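Long-range contacts in glucokinase (Streptomyces griseus, PDB 3VGM), which probably catalyses the ATP-dependent phosphorylation of D-glucose to D-glucose 6-phosphate, as a zinc-containing glucokinase of the ROK family: residues A[70-75]-A[101-106]; A[156-161]-A[173-178]; A[190-195]-A[226-231]. All coordinates share one frame; numbering follows the deposited sequence.

Contact 1. Residues A[70-75]-A[101-106]; sequences DKRATV and VVENDA. With K (potassium ion), chain D; BGC (beta-D-glucopyranose), chain B.
Arg72 meets Val102 and Glu103 where the loop 70-75 lies along strand 100-104, an outermost strand of a five-stranded mixed sheet of order 3-2-1-4-5, as expected of the actin-like ATPase fold of ROK kinases. The backbones share one bond, from Val102 N to Arg72 O, 3.0 Å long and nearly straight at the hydrogen (167°), and it ties the loop to the strand.

The ionic part is a side-on grip. Arg72 NE and Arg72 NH1 both point at Glu103 OE2, each at 2.8 Å, and that oxygen lies in the guanidinium plane. The carboxylate is turned 51° from this plane, and the two nitrogens converge on a single oxygen instead of pairing with two. Glu103 OE1 forms a salt bridge with Arg146, so the carboxylate answers two arginines whose like charges come close to each other, which would probably favour its ionised form.

The apolar part flanks this grip. Val101 CG1 lies over one guanidinium face of Arg72, toward its rim. Val102 has CG1 anti to its backbone N (chi1 176°), which aims this methyl at Val75 CG2, 4.1 Å away; Leu88 of helix 88-96 touches Val75 and Val102.

Beyond the strand the chain turns to ligand binding. Asn104 N-caps helix 105-116, though its bond to Ala106 N is weak. Its OD1 also binds potassium at 2.7 Å, with Asn107, Gly136 O, Ala153 O and two waters as the other ligands. Glucose O4 donates to Asp105 OD1 at 2.6 Å, and glucose O6 donates to Asp105 OD2 at 2.7 Å.

Contact 2. Residues A[156-161]-A[173-178]; sequences GHIRVV and GCWEQY. With ZN (zinc ion), chain C; BGC (beta-D-glucopyranose), chain B.
Gly156, Ile158, Val160 and Val161 exchange four backbone hydrogen bonds with residues 173-176, around a single beta bridge between Arg159 and Cys174 whose CA atoms are 4.5 Å apart. Gly173 O accepts from both Val160 N and Val161 N, the latter in the carbonyl plane on a lone pair. Gly173 has positive phi (80°), and a CB there would clash with Val161 O.

The side chains build the zinc site of the ROK family. His157 ND1 binds zinc at 2.1 Å and Cys174 SG binds it at 2.3 Å, with Cys167 and Cys169 supplying the other two ligands. Zinc holding one ring nitrogen limits the turning of His157 and leaves NE2 to donate to the sugar, at 2.9 Å to glucose O2 and 3.2 Å to glucose O1. Glu176 runs alongside His157; with its CG anti to the backbone N (chi1 170°) and the chain extended beyond, the carboxylate reaches the sugar, and Glu176 OE1 accepts from glucose O1 at 2.6 Å.

At the other end the contact is apolar. Val161 CG2 lies over one face of the Tyr178 ring, 3.9 Å from its centroid and 25° off the normal, a CH-pi contact; Val160 CG2 touches Tyr178 CD1 at 3.6 Å. Tyr178 OH bonds to Leu165 N and to Asp163 O of the third subunit. An alanine in place of Tyr178 would probably leave Val161 CG2 without its ring face and the Asp163 carbonyl of the third subunit without its hydroxyl mate.

Trp239 of helix 227-251 packs against Val160, Val161 and Tyr178, and Leu247 against Trp175. Asp246 of the second subunit accepts from Arg159 N, so this loop, leading into helix 176-179, lies between its own long helix and a neighbouring subunit.

Contact 3. Residues A[190-195]-A[226-231]; sequences QRANAT and DPVAVD
Val228 fits against Arg191, Ala192 and Thr195 with both of its methyl groups. CG1, set anti to the Val228 backbone N (chi1 163°), comes within 3.8 Å of Arg191 CB and touches Ala192, while Val228 CG2 lies 4.0 Å from Thr195 OG1. These touches occur where the antiparallel-leaning helices come together: the axes of helix 190-194 and helix 227-231 approach to 9.5 Å with 148° between their directions.

One turn along from Val228, Asp231 meets the end of Arg191. Its CB sits over one face of the guanidinium, 3.4 Å from Arg191 NH1 and toward the rim. The charges are only loosely paired: Asp231 OD1 is 3.8 Å from Arg191 NH1, a long salt bridge, and lies well out of the guanidinium plane, so that no N-H points at it. A water in that plane closes the gap, accepting from Arg191 NH1 at 3.0 Å and donating to Asp231 OD1 at 2.9 Å.

Further out, other partners set the two groups in place. The stronger ion pair of Arg191 runs from NH2 to Glu235, one turn beyond Asp231. The start of helix 227-251 is fixed by Asp226 at its N-cap, whose OD1 accepts from Ala229 N at 2.8 Å on the anti lone pair, while OD2 accepts from Leu202 N.

The contact thus joins the C-terminal end of helix 181-194 to the first turns of helix 227-251. Helix 200-204 touches Val228, helix 215-223 lies against Ala229 and Val230, and Arg278 and Arg279 of the fourth subunit pack on Thr195 and Ala194.

Contact 2 is the most buried of the three and contact 1 only partly so; contact 3 is buried as well, though it is peripheral, centred 26 Å from the centre of the chain. Contacts 1 and 2 reach the same glucose, with nearest atoms about 8 Å apart: contact 1 offers the carboxylate of Asp105, with weak bonds from the amide of Asn104, which also binds potassium; contact 2 offers a zinc-held imidazole and a carboxylate. Contact 3 has neither metal nor sugar and relies on methyl packing and a water bridge. Helix 227-251 links the last two, since its start forms contact 3 and its later residues pack on contact 2. Both also face other subunits, whereas contact 1 touches none.

Contact 1. Residues A[70-75]-A[101-106]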
loop_
_atom_site.group_PDB
_atom_site.type_symbol
_atom_site.label_atom_id
_atom_site.label_comp_id
_atom_site.label_asym_id
_atom_site.label_seq_id
_atom_site.Cartn_x
_atom_site.Cartn_y
_atom_site.Cartn_z
ATOM N N ASP A 70 6.838 30.377 13.070
ATOM C CA ASP A 70 7.962 31.012 12.389
ATOM C C ASP A 70 8.537 32.173 13.198
ATOM O O ASP A 70 9.659 32.627 12.927
ATOM C CB ASP A 70 7.519 31.516 11.011
ATOM C CG ASP A 70 6.339 32.460 11.088
ATOM O OD1 ASP A 70 5.236 32.041 11.513
ATOM O OD2 ASP A 70 6.506 33.637 10.714
ATOM N N LYS A 71 7.778 32.658 14.179
ATOM C CA LYS A 71 8.334 33.657 15.118
ATOM C C LYS A 71 9.244 33.007 16.192
ATOM O O LYS A 71 9.831 33.709 17.044
ATOM C CB LYS A 71 7.211 34.436 15.787
ATOM C CG LYS A 71 6.314 35.198 14.811
ATOM C CD LYS A 71 5.246 35.970 15.568
ATOM C CE LYS A 71 4.294 36.636 14.583
ATOM N NZ LYS A 71 3.178 37.297 15.300
ATOM N N ARG A 72 9.346 31.677 16.159
ATOM C CA ARG A 72 10.208 30.924 17.111
ATOM C C ARG A 72 9.856 31.280 18.547
ATOM O O ARG A 72 10.723 31.622 19.373
ATOM C CB ARG A 72 11.690 31.189 16.823
ATOM C CG ARG A 72 12.068 30.958 15.355
ATOM C CD ARG A 72 13.205 31.889 14.945
ATOM N NE ARG A 72 14.473 31.379 15.457
ATOM C CZ ARG A 72 15.561 32.109 15.684
ATOM N NH1 ARG A 72 16.656 31.519 16.132
ATOM N NH2 ARG A 72 15.553 33.428 15.498
ATOM N N ALA A 73 8.563 31.182 18.839
ATOM C CA ALA A 73 8.006 31.722 20.079
ATOM C C ALA A 73 6.920 30.844 20.664
ATOM O O ALA A 73 6.757 30.788 21.880
ATOM C CB ALA A 73 7.440 33.142 19.823
ATOM N N THR A 74 6.165 30.168 19.800
ATOM C CA THR A 74 4.944 29.489 20.209
ATOM C C THR A 74 5.013 28.037 19.774
ATOM O O THR A 74 5.402 27.739 18.628
ATOM C CB THR A 74 3.705 30.184 19.580
ATOM O OG1 THR A 74 3.626 31.535 20.065
ATOM C CG2 THR A 74 2.422 29.462 19.921
ATOM N N VAL A 75 4.688 27.129 20.682
ATOM C CA VAL A 75 4.531 25.731 20.302
ATOM C C VAL A 75 3.067 25.571 19.896
ATOM O O VAL A 75 2.151 25.660 20.733
ATOM C CB VAL A 75 4.883 24.726 21.437
ATOM C CG1 VAL A 75 4.636 23.294 20.949
ATOM C CG2 VAL A 75 6.370 24.888 21.906
ATOM N N VAL A 101 14.657 31.883 22.453
ATOM C CA VAL A 101 14.114 31.422 21.185
ATOM C C VAL A 101 13.608 29.993 21.391
ATOM O O VAL A 101 14.221 29.210 22.119
ATOM C CB VAL A 101 15.133 31.509 19.983
ATOM C CG1 VAL A 101 15.716 32.950 19.842
ATOM C CG2 VAL A 101 16.268 30.498 20.113
ATOM N N VAL A 102 12.486 29.670 20.746
ATOM C CA VAL A 102 11.917 28.323 20.777
ATOM C C VAL A 102 12.040 27.757 19.353
ATOM O O VAL A 102 11.684 28.431 18.377
ATOM C CB VAL A 102 10.423 28.329 21.259
ATOM C CG1 VAL A 102 9.807 26.935 21.197
ATOM C CG2 VAL A 102 10.329 28.895 22.687
ATOM N N GLU A 103 12.591 26.554 19.229
ATOM C CA GLU A 103 12.798 25.915 17.924
ATOM C C GLU A 103 12.257 24.513 17.995
ATOM O O GLU A 103 12.260 23.889 19.072
ATOM C CB GLU A 103 14.302 25.824 17.601
ATOM C CG GLU A 103 14.978 27.185 17.552
ATOM C CD GLU A 103 14.861 27.869 16.181
ATOM O OE1 GLU A 103 14.104 27.387 15.291
ATOM O OE2 GLU A 103 15.549 28.898 15.989
ATOM N N ASN A 104 11.805 23.983 16.857
ATOM C CA ASN A 104 11.524 22.548 16.803
ATOM C C ASN A 104 12.790 21.733 17.179
ATOM O O ASN A 104 13.900 22.118 16.826
ATOM C CB ASN A 104 11.010 22.162 15.409
ATOM C CG ASN A 104 11.021 20.667 15.183
ATOM O OD1 ASN A 104 11.982 20.130 14.625
ATOM N ND2 ASN A 104 9.949 19.987 15.588
ATOM N N ASP A 105 12.609 20.633 17.902
ATOM C CA ASP A 105 13.747 19.860 18.451
ATOM C C ASP A 105 14.671 19.326 17.375
ATOM O O ASP A 105 15.889 19.390 17.518
ATOM C CB ASP A 105 13.261 18.727 19.377
ATOM C CG ASP A 105 12.402 17.675 18.647
ATOM O OD1 ASP A 105 11.745 17.980 17.636
ATOM O OD2 ASP A 105 12.392 16.512 19.101
ATOM N N ALA A 106 14.089 18.825 16.277
ATOM C CA ALA A 106 14.913 18.230 15.222
ATOM C C ALA A 106 15.535 19.303 14.328
ATOM O O ALA A 106 16.617 19.092 13.770
ATOM C CB ALA A 106 14.106 17.206 14.409
HETATM K K K D . 11.679 19.770 11.927
HETATM C C2 BGC B . 7.163 15.508 15.782
HETATM C C3 BGC B . 8.351 16.394 15.410
HETATM C C4 BGC B . 9.617 16.020 16.189
HETATM C C5 BGC B . 9.851 14.498 16.152
HETATM C C6 BGC B . 11.047 14.084 17.020
HETATM C C1 BGC B . 7.631 14.041 15.654
HETATM O O1 BGC B . 6.604 13.173 15.991
HETATM O O2 BGC B . 6.055 15.752 14.914
HETATM O O3 BGC B . 8.041 17.757 15.576
HETATM O O4 BGC B . 10.744 16.704 15.638
HETATM O O5 BGC B . 8.672 13.835 16.613
HETATM O O6 BGC B . 10.784 14.449 18.369
HETATM O O HOH W 1 10.941 17.289 12.914
HETATM O O HOH W 2 9.159 20.951 12.343
#

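Contact 2. Residues A[156-161]-A[173-178]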
loop_
_atom_site.group_PDB
_atom_site.type_symbol
_atom_site.label_atom_id
_atom_site.label_comp_id
_atom_site.label_asym_id
_atom_site.label_seq_id
_atom_site.Cartn_x
_atom_site.Cartn_y
_atom_site.Cartn_z
ATOM N N GLY A 156 8.607 13.143 9.813
ATOM C CA GLY A 156 7.946 12.002 10.416
ATOM C C GLY A 156 6.527 11.811 9.933
ATOM O O GLY A 156 6.000 10.715 10.047
ATOM N N HIS A 157 5.908 12.865 9.390
ATOM C CA HIS A 157 4.494 12.796 9.033
ATOM C C HIS A 157 4.204 12.901 7.546
ATOM O O HIS A 157 3.063 13.182 7.144
ATOM C CB HIS A 157 3.701 13.792 9.907
ATOM C CG HIS A 157 4.001 13.604 11.368
ATOM N ND1 HIS A 157 3.550 12.502 12.067
ATOM C CD2 HIS A 157 4.807 14.291 12.220
ATOM C CE1 HIS A 157 4.002 12.552 13.312
ATOM N NE2 HIS A 157 4.791 13.615 13.425
ATOM N N ILE A 158 5.214 12.633 6.721
ATOM C CA ILE A 158 4.910 12.391 5.299
ATOM C C ILE A 158 4.306 10.979 5.169
ATOM O O ILE A 158 4.718 10.049 5.882
ATOM C CB ILE A 158 6.159 12.532 4.396
ATOM C CG1 ILE A 158 7.224 11.510 4.766
ATOM C CG2 ILE A 158 6.731 13.955 4.499
ATOM C CD1 ILE A 158 8.438 11.453 3.795
ATOM N N ARG A 159 3.323 10.827 4.277
ATOM C CA ARG A 159 2.627 9.560 4.144
ATOM C C ARG A 159 3.441 8.611 3.270
ATOM O O ARG A 159 3.577 8.828 2.089
ATOM C CB ARG A 159 1.239 9.755 3.520
ATOM C CG ARG A 159 0.416 8.460 3.570
ATOM C CD ARG A 159 -0.985 8.658 2.952
ATOM N NE ARG A 159 -0.863 8.790 1.506
ATOM C CZ ARG A 159 -1.892 8.888 0.667
ATOM N NH1 ARG A 159 -3.138 8.837 1.122
ATOM N NH2 ARG A 159 -1.666 9.008 -0.632
ATOM N N VAL A 160 3.947 7.536 3.848
ATOM C CA VAL A 160 4.676 6.552 3.054
ATOM C C VAL A 160 3.821 5.339 2.747
ATOM O O VAL A 160 4.130 4.602 1.805
ATOM C CB VAL A 160 6.033 6.134 3.712
ATOM C CG1 VAL A 160 6.953 7.344 3.769
ATOM C CG2 VAL A 160 5.845 5.465 5.112
ATOM N N VAL A 161 2.753 5.123 3.519
ATOM C CA VAL A 161 1.818 4.020 3.257
ATOM C C VAL A 161 0.396 4.576 3.166
ATOM O O VAL A 161 -0.183 4.959 4.196
ATOM C CB VAL A 161 1.884 2.905 4.378
ATOM C CG1 VAL A 161 0.829 1.801 4.130
ATOM C CG2 VAL A 161 3.290 2.287 4.435
ATOM N N GLY A 173 -0.426 6.459 8.069
ATOM C CA GLY A 173 0.607 5.988 7.112
ATOM C C GLY A 173 1.893 6.774 7.165
ATOM O O GLY A 173 2.702 6.673 6.242
ATOM N N CYS A 174 2.070 7.576 8.227
ATOM C CA CYS A 174 3.271 8.415 8.412
ATOM C C CYS A 174 4.588 7.635 8.490
ATOM O O CYS A 174 4.667 6.545 9.092
ATOM C CB CYS A 174 3.111 9.233 9.710
ATOM S SG CYS A 174 1.685 10.335 9.590
ATOM N N TRP A 175 5.645 8.237 7.943
ATOM C CA TRP A 175 6.989 7.628 7.952
ATOM C C TRP A 175 7.403 7.230 9.380
ATOM O O TRP A 175 7.999 6.187 9.586
ATOM C CB TRP A 175 7.992 8.627 7.370
ATOM C CG TRP A 175 9.318 8.052 6.983
ATOM C CD1 TRP A 175 9.632 6.736 6.738
ATOM C CD2 TRP A 175 10.511 8.801 6.766
ATOM N NE1 TRP A 175 10.972 6.620 6.402
ATOM C CE2 TRP A 175 11.528 7.880 6.414
ATOM C CE3 TRP A 175 10.817 10.185 6.818
ATOM C CZ2 TRP A 175 12.831 8.281 6.120
ATOM C CZ3 TRP A 175 12.133 10.586 6.549
ATOM C CH2 TRP A 175 13.116 9.631 6.168
ATOM N N GLU A 176 7.010 8.038 10.364
ATOM C CA GLU A 176 7.325 7.777 11.768
ATOM C C GLU A 176 6.743 6.445 12.265
ATOM O O GLU A 176 7.326 5.818 13.137
ATOM C CB GLU A 176 6.754 8.935 12.616
ATOM C CG GLU A 176 6.781 8.717 14.116
ATOM C CD GLU A 176 6.456 10.013 14.853
ATOM O OE1 GLU A 176 7.285 10.937 14.778
ATOM O OE2 GLU A 176 5.374 10.097 15.455
ATOM N N GLN A 177 5.634 5.982 11.670
ATOM C CA GLN A 177 5.054 4.699 12.047
ATOM C C GLN A 177 5.860 3.499 11.537
ATOM O O GLN A 177 5.608 2.387 11.974
ATOM C CB GLN A 177 3.605 4.576 11.543
ATOM C CG GLN A 177 2.636 5.542 12.293
ATOM C CD GLN A 177 2.770 5.433 13.806
ATOM O OE1 GLN A 177 2.690 4.329 14.353
ATOM N NE2 GLN A 177 2.957 6.588 14.507
ATOM N N TYR A 178 6.823 3.740 10.651
ATOM C CA TYR A 178 7.575 2.664 9.999
ATOM C C TYR A 178 9.089 2.745 10.206
ATOM O O TYR A 178 9.787 1.744 10.017
ATOM C CB TYR A 178 7.266 2.648 8.472
ATOM C CG TYR A 178 5.805 2.453 8.245
ATOM C CD1 TYR A 178 4.990 3.555 7.983
ATOM C CD2 TYR A 178 5.211 1.187 8.413
ATOM C CE1 TYR A 178 3.638 3.413 7.833
ATOM C CE2 TYR A 178 3.828 1.036 8.282
ATOM C CZ TYR A 178 3.057 2.155 7.984
ATOM O OH TYR A 178 1.670 2.011 7.846
HETATM ZN ZN ZN C . 1.912 11.330 11.653
HETATM C C2 BGC B . 7.163 15.508 15.782
HETATM C C3 BGC B . 8.351 16.394 15.410
HETATM C C4 BGC B . 9.617 16.020 16.189
HETATM C C5 BGC B . 9.851 14.498 16.152
HETATM C C6 BGC B . 11.047 14.084 17.020
HETATM C C1 BGC B . 7.631 14.041 15.654
HETATM O O1 BGC B . 6.604 13.173 15.991
HETATM O O2 BGC B . 6.055 15.752 14.914
HETATM O O3 BGC B . 8.041 17.757 15.576
HETATM O O4 BGC B . 10.744 16.704 15.638
HETATM O O5 BGC B . 8.672 13.835 16.613
HETATM O O6 BGC B . 10.784 14.449 18.369
#

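Contact 3. Residues A[190-195]-A[226-231]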
loop_
_atom_site.group_PDB
_atom_site.type_symbol
_atom_site.label_atom_id
_atom_site.label_comp_id
_atom_site.label_asym_id
_atom_site.label_seq_id
_atom_site.Cartn_x
_atom_site.Cartn_y
_atom_site.Cartn_z
ATOM N N GLN A 190 6.434 -8.649 16.459
ATOM C CA GLN A 190 5.715 -9.457 15.472
ATOM C C GLN A 190 6.593 -10.652 15.063
ATOM O O GLN A 190 6.097 -11.767 14.892
ATOM C CB GLN A 190 5.358 -8.611 14.227
ATOM C CG GLN A 190 4.226 -7.596 14.462
ATOM C CD GLN A 190 3.950 -6.673 13.263
ATOM O OE1 GLN A 190 4.810 -6.468 12.401
ATOM N NE2 GLN A 190 2.749 -6.086 13.230
ATOM N N ARG A 191 7.887 -10.403 14.905
ATOM C CA ARG A 191 8.825 -11.458 14.546
ATOM C C ARG A 191 9.072 -12.441 15.697
ATOM O O ARG A 191 9.147 -13.654 15.461
ATOM C CB ARG A 191 10.148 -10.857 14.055
ATOM C CG ARG A 191 10.057 -10.217 12.684
ATOM C CD ARG A 191 11.302 -9.350 12.379
ATOM N NE ARG A 191 11.218 -8.776 11.026
ATOM C CZ ARG A 191 11.445 -9.468 9.903
ATOM N NH1 ARG A 191 11.793 -10.760 9.949
ATOM N NH2 ARG A 191 11.332 -8.870 8.723
ATOM N N ALA A 192 9.170 -11.934 16.931
ATOM C CA ALA A 192 9.363 -12.813 18.108
ATOM C C ALA A 192 8.120 -13.668 18.336
ATOM O O ALA A 192 8.225 -14.831 18.727
ATOM C CB ALA A 192 9.679 -12.003 19.351
ATOM N N ASN A 193 6.941 -13.097 18.090
ATOM C CA ASN A 193 5.703 -13.870 18.152
ATOM C C ASN A 193 5.689 -15.015 17.115
ATOM O O ASN A 193 5.267 -16.127 17.411
ATOM C CB ASN A 193 4.492 -12.965 17.931
ATOM C CG ASN A 193 3.190 -13.716 18.057
ATOM O OD1 ASN A 193 2.896 -14.278 19.112
ATOM N ND2 ASN A 193 2.412 -13.752 16.983
ATOM N N ALA A 194 6.165 -14.735 15.909
ATOM C CA ALA A 194 6.191 -15.742 14.841
ATOM C C ALA A 194 7.111 -16.910 15.180
ATOM O O ALA A 194 6.745 -18.066 14.960
ATOM C CB ALA A 194 6.645 -15.114 13.544
ATOM N N THR A 195 8.319 -16.590 15.656
ATOM C CA THR A 195 9.390 -17.575 15.854
ATOM C C THR A 195 10.161 -17.251 17.157
ATOM O O THR A 195 11.242 -16.651 17.107
ATOM C CB THR A 195 10.376 -17.611 14.637
ATOM O OG1 THR A 195 11.159 -16.397 14.605
ATOM C CG2 THR A 195 9.615 -17.713 13.315
ATOM N N ASP A 226 21.355 -11.995 17.357
ATOM C CA ASP A 226 19.944 -12.446 17.548
ATOM C C ASP A 226 19.170 -12.197 16.256
ATOM O O ASP A 226 19.000 -11.038 15.865
ATOM C CB ASP A 226 19.269 -11.718 18.721
ATOM C CG ASP A 226 17.800 -12.144 18.937
ATOM O OD1 ASP A 226 16.908 -11.640 18.209
ATOM O OD2 ASP A 226 17.532 -12.967 19.851
ATOM N N PRO A 227 18.726 -13.277 15.578
ATOM C CA PRO A 227 18.090 -13.176 14.263
ATOM C C PRO A 227 16.869 -12.238 14.230
ATOM O O PRO A 227 16.753 -11.421 13.311
ATOM C CB PRO A 227 17.676 -14.614 13.956
ATOM C CG PRO A 227 18.650 -15.445 14.743
ATOM C CD PRO A 227 18.873 -14.685 16.013
ATOM N N VAL A 228 15.983 -12.342 15.222
ATOM C CA VAL A 228 14.803 -11.480 15.263
ATOM C C VAL A 228 15.204 -10.004 15.371
ATOM O O VAL A 228 14.688 -9.157 14.624
ATOM C CB VAL A 228 13.834 -11.904 16.381
ATOM C CG1 VAL A 228 12.835 -10.783 16.701
ATOM C CG2 VAL A 228 13.086 -13.189 15.963
ATOM N N ALA A 229 16.137 -9.709 16.275
ATOM C CA ALA A 229 16.581 -8.340 16.493
ATOM C C ALA A 229 17.250 -7.775 15.243
ATOM O O ALA A 229 16.973 -6.634 14.866
ATOM C CB ALA A 229 17.508 -8.238 17.704
ATOM N N VAL A 230 18.121 -8.575 14.618
ATOM C CA VAL A 230 18.759 -8.185 13.347
ATOM C C VAL A 230 17.763 -7.911 12.231
ATOM O O VAL A 230 17.860 -6.874 11.535
ATOM C CB VAL A 230 19.789 -9.248 12.872
ATOM C CG1 VAL A 230 20.236 -8.972 11.416
ATOM C CG2 VAL A 230 20.986 -9.242 13.807
ATOM N N ASP A 231 16.810 -8.824 12.060
ATOM C CA ASP A 231 15.820 -8.718 11.009
ATOM C C ASP A 231 14.939 -7.488 11.244
ATOM O O ASP A 231 14.434 -6.902 10.282
ATOM C CB ASP A 231 14.973 -9.988 10.928
ATOM C CG ASP A 231 15.743 -11.202 10.306
ATOM O OD1 ASP A 231 15.192 -12.344 10.331
ATOM O OD2 ASP A 231 16.879 -11.011 9.795
HETATM O O HOH W 3 12.862 -12.506 12.115
#